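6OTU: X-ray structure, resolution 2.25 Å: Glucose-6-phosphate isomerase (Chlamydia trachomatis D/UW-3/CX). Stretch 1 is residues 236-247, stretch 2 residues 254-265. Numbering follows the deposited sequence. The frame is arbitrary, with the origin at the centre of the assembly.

Stretch 1 236-247: IAEHFVAVTSQG
Stretch 2 (254-265) SRYLEVFHLWDS

Residues 240-245 form a strand that runs parallel to a second, which continues to Leu262, their axes 4.6 Å apart at closest and inclined by 28°. A 3-10 turn, 237-239, leads into the first strand. Register sets Ala242 beside Val259, Val243 beside Phe260, Thr244 beside His261 and Ser245 beside Leu262, with phi near -110° to -155° and psi near 115° to 165° from Val241 to Thr244.

As parallel strands require, alternate residues of the first strand bond to residues flanking their partners. Leu257 N reaches Phe240 O (2.7 Å), Ala242 N reaches Glu258 O (3.0 Å), Phe260 N reaches Ala242 O (2.8 Å), Thr244 N reaches Phe260 O (3.0 Å) and Leu262 N reaches Thr244 O (3.2 Å). The ladder frays at Gln246, whose N makes a weak bond to Leu262 O (3.3 Å).

On the face carrying Ala242 and Val259, the small methyl of Ala242 sits squarely over the Tyr256 ring (chi1 m): CB lies 3.5 Å from the Tyr256 ring centroid, 7° off the normal. So short a side chain lets the flat ring lie close to the strand, while Val259 CG2 touches the same Ala242 CB at 4.1 Å.

The face of Val241, Val243 and Phe260 is built from branched and aromatic bumps. Val241 (chi1 t) sets CG1 against the Phe260 ring edge, 4.0 Å from Phe260 CD2, and CG2 against Leu257 CD2 (4.1 Å). Val243, also t, places CG2 4.2 Å from Phe260 CB and CG1 4.3 Å from Leu262 CD2; Leu262 adopts p, t.

Polar groups close the far end. Ser245 OG (chi1 t) donates to Asp264 OD1 at 3.1 Å. Gln246, long enough to reach across, lays its amide carbon over the His261 ring face and accepts Trp263 NE1 at Gln246 OE1 (3.0 Å), meeting the indole at its edge, where the N-H points.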

# COMPACT_ATOMS: atom_id res chain seq x y z
N ILE A 236 17.68 7.86 -32.11
CA ILE A 236 17.51 7.53 -30.70
C ILE A 236 17.71 8.74 -29.80
O ILE A 236 16.85 9.07 -28.98
CB ILE A 236 18.47 6.37 -30.32
CG1 ILE A 236 18.11 5.11 -31.12
CG2 ILE A 236 18.47 6.13 -28.82
CD1 ILE A 236 19.24 4.07 -31.20
N ALA A 237 18.84 9.44 -29.94
CA ALA A 237 19.14 10.55 -29.04
C ALA A 237 18.06 11.62 -29.07
O ALA A 237 17.86 12.32 -28.07
CB ALA A 237 20.50 11.16 -29.39
N GLU A 238 17.36 11.78 -30.20
CA GLU A 238 16.33 12.81 -30.32
C GLU A 238 15.17 12.61 -29.33
O GLU A 238 14.40 13.55 -29.10
CB GLU A 238 15.79 12.84 -31.76
N HIS A 239 15.05 11.42 -28.72
CA HIS A 239 13.91 11.09 -27.87
C HIS A 239 14.24 10.94 -26.39
O HIS A 239 13.31 10.75 -25.58
CB HIS A 239 13.25 9.80 -28.36
CG HIS A 239 12.64 9.91 -29.73
ND1 HIS A 239 11.31 10.21 -29.93
CD2 HIS A 239 13.19 9.77 -30.96
CE1 HIS A 239 11.06 10.24 -31.22
NE2 HIS A 239 12.18 9.98 -31.87
N PHE A 240 15.51 11.03 -25.99
CA PHE A 240 15.92 10.76 -24.61
C PHE A 240 16.39 12.03 -23.92
O PHE A 240 17.25 12.75 -24.44
CB PHE A 240 17.00 9.68 -24.56
CG PHE A 240 16.48 8.32 -24.90
CD1 PHE A 240 16.19 7.98 -26.22
CD2 PHE A 240 16.24 7.39 -23.90
CE1 PHE A 240 15.68 6.74 -26.53
CE2 PHE A 240 15.75 6.12 -24.22
CZ PHE A 240 15.46 5.81 -25.53
N VAL A 241 15.82 12.29 -22.75
CA VAL A 241 16.17 13.42 -21.89
C VAL A 241 16.71 12.85 -20.59
O VAL A 241 16.20 11.83 -20.09
CB VAL A 241 14.94 14.33 -21.64
CG1 VAL A 241 15.09 15.16 -20.37
CG2 VAL A 241 14.69 15.23 -22.85
N ALA A 242 17.75 13.47 -20.05
CA ALA A 242 18.29 13.05 -18.76
C ALA A 242 18.01 14.09 -17.68
O ALA A 242 17.97 15.30 -17.93
CB ALA A 242 19.79 12.77 -18.84
N VAL A 243 17.77 13.58 -16.47
CA VAL A 243 17.66 14.38 -15.25
C VAL A 243 18.59 13.70 -14.26
O VAL A 243 18.36 12.55 -13.87
CB VAL A 243 16.22 14.44 -14.72
CG1 VAL A 243 16.14 15.28 -13.45
CG2 VAL A 243 15.29 15.00 -15.78
N THR A 244 19.67 14.38 -13.88
CA THR A 244 20.70 13.78 -13.05
C THR A 244 21.46 14.86 -12.30
O THR A 244 21.35 16.05 -12.60
CB THR A 244 21.69 12.94 -13.88
OG1 THR A 244 22.62 12.32 -13.00
CG2 THR A 244 22.48 13.81 -14.85
N SER A 245 22.24 14.41 -11.31
CA SER A 245 23.14 15.29 -10.57
C SER A 245 24.16 15.93 -11.51
O SER A 245 24.61 15.32 -12.49
CB SER A 245 23.87 14.50 -9.48
OG SER A 245 24.17 15.34 -8.38
N GLN A 246 24.54 17.17 -11.22
CA GLN A 246 25.53 17.84 -12.05
C GLN A 246 26.88 17.12 -11.95
O GLN A 246 27.31 16.73 -10.86
CB GLN A 246 25.68 19.30 -11.64
CG GLN A 246 26.37 20.16 -12.68
CD GLN A 246 25.84 21.59 -12.70
OE1 GLN A 246 25.36 22.09 -11.68
NE2 GLN A 246 25.91 22.24 -13.86
N GLY A 247 27.54 16.94 -13.09
CA GLY A 247 28.80 16.22 -13.12
C GLY A 247 28.68 14.71 -12.98
O GLY A 247 29.71 14.03 -12.95
N SER A 254 25.83 14.94 -25.27
CA SER A 254 26.04 14.18 -26.49
C SER A 254 25.25 12.88 -26.51
O SER A 254 25.15 12.24 -27.57
CB SER A 254 27.53 13.89 -26.69
OG SER A 254 27.89 12.64 -26.12
N ARG A 255 24.69 12.47 -25.38
CA ARG A 255 23.90 11.25 -25.32
C ARG A 255 22.41 11.54 -25.14
O ARG A 255 21.59 10.64 -25.37
CB ARG A 255 24.44 10.37 -24.18
CG ARG A 255 23.77 9.00 -24.00
CD ARG A 255 24.35 8.23 -22.81
NE ARG A 255 23.59 7.01 -22.54
CZ ARG A 255 23.80 5.85 -23.14
NH1 ARG A 255 24.76 5.73 -24.06
NH2 ARG A 255 23.04 4.80 -22.84
N TYR A 256 22.03 12.77 -24.79
CA TYR A 256 20.65 13.13 -24.53
C TYR A 256 20.25 14.39 -25.30
O TYR A 256 21.05 15.32 -25.47
CB TYR A 256 20.42 13.33 -23.04
CG TYR A 256 20.69 12.07 -22.24
CD1 TYR A 256 19.73 11.07 -22.14
CD2 TYR A 256 21.92 11.87 -21.62
CE1 TYR A 256 19.98 9.92 -21.43
CE2 TYR A 256 22.17 10.72 -20.90
CZ TYR A 256 21.20 9.75 -20.82
OH TYR A 256 21.45 8.60 -20.11
N LEU A 257 19.00 14.41 -25.76
CA LEU A 257 18.44 15.59 -26.40
C LEU A 257 18.54 16.81 -25.48
O LEU A 257 18.82 17.92 -25.94
CB LEU A 257 16.98 15.33 -26.79
CG LEU A 257 16.10 16.57 -27.05
CD1 LEU A 257 16.37 17.18 -28.42
CD2 LEU A 257 14.62 16.23 -26.87
N GLU A 258 18.33 16.61 -24.18
CA GLU A 258 18.50 17.66 -23.19
C GLU A 258 18.87 16.99 -21.88
O GLU A 258 18.61 15.80 -21.67
CB GLU A 258 17.24 18.53 -23.05
CG GLU A 258 17.37 19.77 -22.15
CD GLU A 258 18.53 20.69 -22.53
OE1 GLU A 258 19.68 20.37 -22.18
OE2 GLU A 258 18.28 21.74 -23.16
N VAL A 259 19.49 17.77 -21.00
CA VAL A 259 19.92 17.29 -19.69
C VAL A 259 19.54 18.33 -18.66
O VAL A 259 19.94 19.50 -18.78
CB VAL A 259 21.44 17.01 -19.65
CG1 VAL A 259 21.88 16.70 -18.21
CG2 VAL A 259 21.82 15.88 -20.63
N PHE A 260 18.78 17.92 -17.64
CA PHE A 260 18.43 18.78 -16.51
C PHE A 260 19.15 18.29 -15.25
O PHE A 260 19.53 17.12 -15.15
CB PHE A 260 16.90 18.82 -16.29
CG PHE A 260 16.14 19.41 -17.45
CD1 PHE A 260 15.92 20.78 -17.52
CD2 PHE A 260 15.65 18.60 -18.48
CE1 PHE A 260 15.21 21.34 -18.60
CE2 PHE A 260 14.95 19.13 -19.56
CZ PHE A 260 14.73 20.51 -19.62
N HIS A 261 19.33 19.19 -14.30
CA HIS A 261 20.14 18.91 -13.12
C HIS A 261 19.35 19.06 -11.83
O HIS A 261 18.51 19.96 -11.70
CB HIS A 261 21.36 19.85 -13.05
CG HIS A 261 22.20 19.84 -14.28
ND1 HIS A 261 22.52 21.00 -14.96
CD2 HIS A 261 22.80 18.83 -14.95
CE1 HIS A 261 23.28 20.70 -16.00
NE2 HIS A 261 23.46 19.39 -16.02
N LEU A 262 19.65 18.19 -10.88
CA LEU A 262 19.54 18.44 -9.46
C LEU A 262 20.97 18.46 -8.91
O LEU A 262 21.94 18.51 -9.67
CB LEU A 262 18.63 17.41 -8.79
CG LEU A 262 19.08 15.94 -8.75
CD1 LEU A 262 18.42 15.24 -7.56
CD2 LEU A 262 18.76 15.19 -10.07
N TRP A 263 21.12 18.42 -7.59
CA TRP A 263 22.44 18.51 -6.96
C TRP A 263 22.51 17.54 -5.79
O TRP A 263 21.51 16.92 -5.41
CB TRP A 263 22.74 19.97 -6.55
CG TRP A 263 22.63 20.86 -7.75
CD1 TRP A 263 23.62 21.18 -8.63
CD2 TRP A 263 21.43 21.44 -8.28
NE1 TRP A 263 23.12 21.95 -9.65
CE2 TRP A 263 21.78 22.13 -9.45
CE3 TRP A 263 20.09 21.46 -7.86
CZ2 TRP A 263 20.84 22.83 -10.21
CZ3 TRP A 263 19.17 22.15 -8.62
CH2 TRP A 263 19.55 22.83 -9.78
N ASP A 264 23.71 17.42 -5.20
CA ASP A 264 23.96 16.39 -4.19
C ASP A 264 23.16 16.61 -2.91
O ASP A 264 22.79 15.63 -2.25
CB ASP A 264 25.45 16.34 -3.87
CG ASP A 264 26.20 15.41 -4.80
OD1 ASP A 264 25.53 14.78 -5.65
OD2 ASP A 264 27.44 15.31 -4.70
N SER A 265 22.87 17.86 -2.56
CA SER A 265 22.11 18.20 -1.38
C SER A 265 20.60 18.08 -1.57
O SER A 265 19.85 18.53 -0.69
CB SER A 265 22.44 19.62 -0.97
OG SER A 265 22.13 20.46 -2.06